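Local coordinates for protein cephalosporin acylase (Bacillus halodurans, PDB 2NLZ) that probably cleaves the acyl amide bond of cephalosporin-type or gamma-glutamyl substrates, as a member of the gamma-glutamyltranspeptidase family of N-terminal nucleophile hydrolases, at residues 315-320 / 412-418; 88-92 / 116-120. The protein carries 1 engineered substitution. Numbering follows the deposited sequence.

Contact 1 (315-320 / 412-418)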
loop_
_atom_site.group_PDB
_atom_site.type_symbol
_atom_site.label_atom_id
_atom_site.label_comp_id
_atom_site.label_asym_id
_atom_site.label_seq_id
_atom_site.Cartn_x
_atom_site.Cartn_y
_atom_site.Cartn_z
ATOM N N VAL D 315 2.532 -33.513 24.909
ATOM C CA VAL D 315 3.861 -33.747 24.320
ATOM C C VAL D 315 5.010 -33.536 25.302
ATOM O O VAL D 315 5.169 -32.461 25.884
ATOM C CB VAL D 315 4.091 -32.948 23.011
ATOM C CG1 VAL D 315 5.541 -33.040 22.557
ATOM C CG2 VAL D 315 3.170 -33.459 21.908
ATOM N N THR D 316 5.783 -34.604 25.478
ATOM C CA THR D 316 6.978 -34.638 26.310
ATOM C C THR D 316 7.797 -35.881 25.925
ATOM O O THR D 316 7.483 -36.543 24.928
ATOM C CB THR D 316 6.613 -34.692 27.802
ATOM O OG1 THR D 316 7.813 -34.741 28.581
ATOM C CG2 THR D 316 5.755 -35.914 28.109
ATOM N N GLU D 317 8.838 -36.189 26.698
ATOM C CA GLU D 317 9.561 -37.466 26.571
ATOM C C GLU D 317 8.580 -38.638 26.360
ATOM O O GLU D 317 7.723 -38.880 27.218
ATOM C CB GLU D 317 10.417 -37.716 27.824
ATOM C CG GLU D 317 11.069 -39.093 27.904
ATOM C CD GLU D 317 12.339 -39.182 27.088
ATOM O OE1 GLU D 317 12.385 -40.007 26.148
ATOM O OE2 GLU D 317 13.287 -38.420 27.376
ATOM N N PRO D 318 8.702 -39.359 25.221
ATOM C CA PRO D 318 7.757 -40.400 24.774
ATOM C C PRO D 318 7.271 -41.348 25.872
ATOM O O PRO D 318 6.088 -41.689 25.903
ATOM C CB PRO D 318 8.564 -41.171 23.733
ATOM C CG PRO D 318 9.440 -40.136 23.133
ATOM C CD PRO D 318 9.807 -39.192 24.258
ATOM N N SER D 319 8.175 -41.743 26.765
ATOM C CA SER D 319 7.864 -42.672 27.850
ATOM C C SER D 319 6.915 -42.074 28.891
ATOM O O SER D 319 6.095 -42.787 29.464
ATOM C CB SER D 319 9.155 -43.136 28.522
ATOM O OG SER D 319 10.139 -43.474 27.565
ATOM N N ASP D 320 7.024 -40.767 29.123
ATOM C CA ASP D 320 6.184 -40.078 30.104
ATOM C C ASP D 320 4.892 -39.539 29.493
ATOM O O ASP D 320 4.115 -38.881 30.190
ATOM C CB ASP D 320 6.952 -38.933 30.787
ATOM C CG ASP D 320 7.993 -39.426 31.790
ATOM O OD1 ASP D 320 7.923 -39.029 32.971
ATOM O OD2 ASP D 320 8.887 -40.204 31.403
ATOM N N LYS D 412 11.786 -34.352 35.657
ATOM C CA LYS D 412 12.282 -35.619 36.154
ATOM C C LYS D 412 13.768 -35.670 35.808
ATOM O O LYS D 412 14.175 -35.132 34.777
ATOM C CB LYS D 412 11.542 -36.765 35.462
ATOM C CG LYS D 412 11.149 -37.922 36.365
ATOM C CD LYS D 412 9.707 -37.792 36.846
ATOM C CE LYS D 412 9.229 -39.087 37.482
ATOM N NZ LYS D 412 7.758 -39.106 37.666
ATOM N N PRO D 413 14.594 -36.280 36.677
ATOM C CA PRO D 413 16.009 -36.430 36.347
ATOM C C PRO D 413 16.192 -37.335 35.143
ATOM O O PRO D 413 15.536 -38.368 35.056
ATOM C CB PRO D 413 16.596 -37.093 37.597
ATOM C CG PRO D 413 15.441 -37.715 38.296
ATOM C CD PRO D 413 14.277 -36.826 38.008
ATOM N N GLY D 414 17.045 -36.923 34.208
ATOM C CA GLY D 414 17.361 -37.733 33.034
ATOM C C GLY D 414 16.275 -37.758 31.985
ATOM O O GLY D 414 16.291 -38.591 31.086
ATOM N N LYS D 415 15.328 -36.838 32.103
ATOM C CA LYS D 415 14.231 -36.726 31.157
ATOM C C LYS D 415 14.503 -35.533 30.246
ATOM O O LYS D 415 15.057 -34.534 30.695
ATOM C CB LYS D 415 12.931 -36.528 31.932
ATOM C CG LYS D 415 11.695 -36.256 31.090
ATOM C CD LYS D 415 10.522 -35.874 31.979
ATOM C CE LYS D 415 9.215 -35.941 31.229
ATOM N NZ LYS D 415 8.093 -35.457 32.049
ATOM N N ARG D 416 14.146 -35.624 28.970
ATOM C CA ARG D 416 14.222 -34.436 28.119
ATOM C C ARG D 416 12.837 -33.824 27.901
ATOM O O ARG D 416 11.836 -34.545 27.812
ATOM C CB ARG D 416 14.956 -34.718 26.807
ATOM C CG ARG D 416 14.425 -35.903 26.076
ATOM C CD ARG D 416 15.537 -36.832 25.648
ATOM N NE ARG D 416 14.963 -38.066 25.120
ATOM C CZ ARG D 416 15.128 -38.496 23.874
ATOM N NH1 ARG D 416 15.873 -37.801 23.019
ATOM N NH2 ARG D 416 14.558 -39.626 23.483
ATOM N N THR D 417 12.792 -32.493 27.843
ATOM C CA THR D 417 11.526 -31.758 27.889
ATOM C C THR D 417 10.878 -31.517 26.528
ATOM O O THR D 417 11.520 -31.674 25.482
ATOM C CB THR D 417 11.701 -30.382 28.559
ATOM O OG1 THR D 417 10.455 -29.680 28.526
ATOM C CG2 THR D 417 12.771 -29.567 27.845
ATOM N N TYR D 418 9.595 -31.151 26.579
ATOM C CA TYR D 418 8.887 -30.500 25.490
ATOM C C TYR D 418 9.830 -29.485 24.864
ATOM O O TYR D 418 10.315 -28.572 25.543
ATOM C CB TYR D 418 7.646 -29.801 26.056
ATOM C CG TYR D 418 6.774 -29.065 25.061
ATOM C CD1 TYR D 418 7.038 -27.747 24.714
ATOM C CD2 TYR D 418 5.659 -29.676 24.495
ATOM C CE1 TYR D 418 6.238 -27.068 23.808
ATOM C CE2 TYR D 418 4.848 -29.007 23.590
ATOM C CZ TYR D 418 5.143 -27.701 23.251
ATOM O OH TYR D 418 4.342 -27.029 22.360
#
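Two irregular segments meet: 315-320 leaves helix 294-314, and the loop segment 412-418 runs toward strand 424-428. The second begins with a type II beta turn from Lys412 to Lys415, closed by a weak backbone bond from Lys415 N to Lys412 O (3.4 Å); Gly414 has a positive phi, which favours glycine. The extended Lys415 side chain lies along the first segment: its CG is 3.8 Å from Glu317 CB and its CE 3.2 Å from Thr316 OG1. Lys415 NZ hydrogen-bonds to the carbonyl oxygens of Asp408 and Ala410 and makes a long salt bridge to Asp320 OD1 (3.7 Å). The shortest polar contact between the segments is a salt bridge from Arg416 NE to Glu317 OE2 (2.8 Å). Arg416 N adds a weak hydrogen bond to Glu317 OE2 (3.3 Å). Tyr418 sets its ring edge against Val315 O, CD2 lying 3.2 Å from it and 3.9 Å from Val315 CG1, and also touches Phe308 and Met312. Thr316 OG1 and Tyr418 N share Asn409 OD1. No backbone-to-backbone hydrogen bond spans the segments: the polar link rests on side chains, chiefly the buried Glu317-Arg416 pair, with the Tyr418 ring and Lys415 methylenes adding apolar contact.

Contact 2 (88-92 / 116-120)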
loop_
_atom_site.group_PDB
_atom_site.type_symbol
_atom_site.label_atom_id
_atom_site.label_comp_id
_atom_site.label_asym_id
_atom_site.label_seq_id
_atom_site.Cartn_x
_atom_site.Cartn_y
_atom_site.Cartn_z
ATOM N N SER D 88 18.467 -33.630 21.244
ATOM C CA SER D 88 18.027 -32.958 22.462
ATOM C C SER D 88 18.573 -33.678 23.674
ATOM O O SER D 88 18.361 -34.878 23.839
ATOM C CB SER D 88 16.507 -32.925 22.535
ATOM O OG SER D 88 16.060 -32.485 23.798
ATOM N N GLY D 89 19.273 -32.941 24.523
ATOM C CA GLY D 89 19.841 -33.523 25.725
ATOM C C GLY D 89 18.864 -33.589 26.877
ATOM O O GLY D 89 17.908 -32.814 26.940
ATOM N N ARG D 90 19.105 -34.516 27.796
ATOM C CA ARG D 90 18.209 -34.700 28.930
ATOM C C ARG D 90 18.630 -33.866 30.144
ATOM O O ARG D 90 19.716 -33.278 30.153
ATOM C CB ARG D 90 18.042 -36.194 29.260
ATOM C CG ARG D 90 19.338 -37.013 29.351
ATOM C CD ARG D 90 19.185 -38.390 28.697
ATOM N NE ARG D 90 17.811 -38.885 28.723
ATOM C CZ ARG D 90 17.272 -39.717 27.830
ATOM N NH1 ARG D 90 16.006 -40.086 27.961
ATOM N NH2 ARG D 90 17.974 -40.176 26.801
ATOM N N ALA D 91 17.748 -33.803 31.144
ATOM C CA ALA D 91 17.972 -33.048 32.373
ATOM C C ALA D 91 19.016 -33.737 33.218
ATOM O O ALA D 91 19.133 -34.963 33.169
ATOM C CB ALA D 91 16.679 -32.935 33.157
ATOM N N PRO D 92 19.787 -32.955 33.996
ATOM C CA PRO D 92 20.763 -33.515 34.932
ATOM C C PRO D 92 20.149 -34.537 35.877
ATOM O O PRO D 92 18.986 -34.401 36.269
ATOM C CB PRO D 92 21.231 -32.295 35.721
ATOM C CG PRO D 92 21.057 -31.174 34.791
ATOM C CD PRO D 92 19.804 -31.483 34.020
ATOM N N PRO D 116 18.340 -24.074 35.049
ATOM C CA PRO D 116 17.587 -24.576 33.889
ATOM C C PRO D 116 18.431 -25.214 32.782
ATOM O O PRO D 116 17.908 -25.504 31.708
ATOM C CB PRO D 116 16.942 -23.304 33.338
ATOM C CG PRO D 116 17.972 -22.265 33.599
ATOM C CD PRO D 116 18.620 -22.633 34.911
ATOM N N VAL D 117 19.721 -25.415 33.032
ATOM C CA VAL D 117 20.618 -26.008 32.041
ATOM C C VAL D 117 20.442 -27.528 31.929
ATOM O O VAL D 117 20.608 -28.248 32.912
ATOM C CB VAL D 117 22.089 -25.699 32.374
ATOM C CG1 VAL D 117 23.009 -26.279 31.309
ATOM C CG2 VAL D 117 22.305 -24.193 32.520
ATOM N N THR D 118 20.097 -27.996 30.731
ATOM C CA THR D 118 20.101 -29.426 30.406
ATOM C C THR D 118 21.332 -29.734 29.553
ATOM O O THR D 118 21.975 -28.803 29.067
ATOM C CB THR D 118 18.819 -29.836 29.651
ATOM O OG1 THR D 118 18.741 -29.156 28.387
ATOM C CG2 THR D 118 17.612 -29.502 30.483
ATOM N N VAL D 119 21.663 -31.012 29.352
ATOM C CA VAL D 119 22.868 -31.326 28.567
ATOM C C VAL D 119 22.739 -30.825 27.130
ATOM O O VAL D 119 21.743 -31.100 26.458
ATOM C CB VAL D 119 23.350 -32.832 28.639
ATOM C CG1 VAL D 119 23.669 -33.220 30.061
ATOM C CG2 VAL D 119 22.344 -33.802 28.065
ATOM N N PRO D 120 23.718 -30.014 26.689
ATOM C CA PRO D 120 23.781 -29.533 25.319
ATOM C C PRO D 120 23.971 -30.688 24.351
ATOM O O PRO D 120 25.016 -31.326 24.362
ATOM C CB PRO D 120 25.035 -28.652 25.316
ATOM C CG PRO D 120 25.259 -28.287 26.719
ATOM C CD PRO D 120 24.818 -29.473 27.505
#
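A single direct hydrogen bond ties segment 88-92 to segment 116-120: Val119 N donates to Arg90 O over 3.1 Å, with a nearly straight N-H...O angle of 168°. Beside it runs a CA-H...O contact from Gly89 CA to Val119 O (3.2 Å). Glycine suits this position, because a CB on residue 89 would point at the opposing segment and clash with that carbonyl oxygen. The remaining touches are van der Waals packing. Thr118 presents its CB 3.6 Å from Arg90 O and its CG2 4.0 Å from Ala91 CA, and the Pro92 ring closes the far end, with CG 3.5 Å from Val117 O and CD 4.2 Å from Thr118 CA. The Arg90 side chain takes little part: its CA-to-CB bond points away from 116-120, and its NE bonds instead to Gly414 O. Segment 88-92 is the loop that follows strand 81-87 of the central antiparallel sheet of the Ntn-hydrolase fold, and 116-120 leads into helix 122-133, so the contact joins the two ends of the excursion that contains helix 97-101. Helix 241-245 borders it through Asp243 and Leu244, which Val119 touches, while Ser88 rests on Asp71 and Phe73 of neighbouring strand 71-78.

Both contacts are mostly buried and pair loops, their centres 11 Å apart. Contact 2 lies somewhat deeper, about 16 Å from the chain centre against about 19 Å for contact 1, where Lys412 is exposed. Contact 1 relies largely on ionised side chains; contact 2 on one backbone hydrogen bond, a CA-H...O contact and packing of Thr118 and Pro92, with Gly89 allowing the close approach. Contact 1 joins the end of helix 294-314 to the loop before strand 424-428, contact 2 the exit of strand 81-87 to the loop leading into helix 122-133. They nevertheless abut directly, through probable hydrogen bonds from Ala91 N to Lys415 O and from Arg90 NE to Gly414 O, each 2.8 Å.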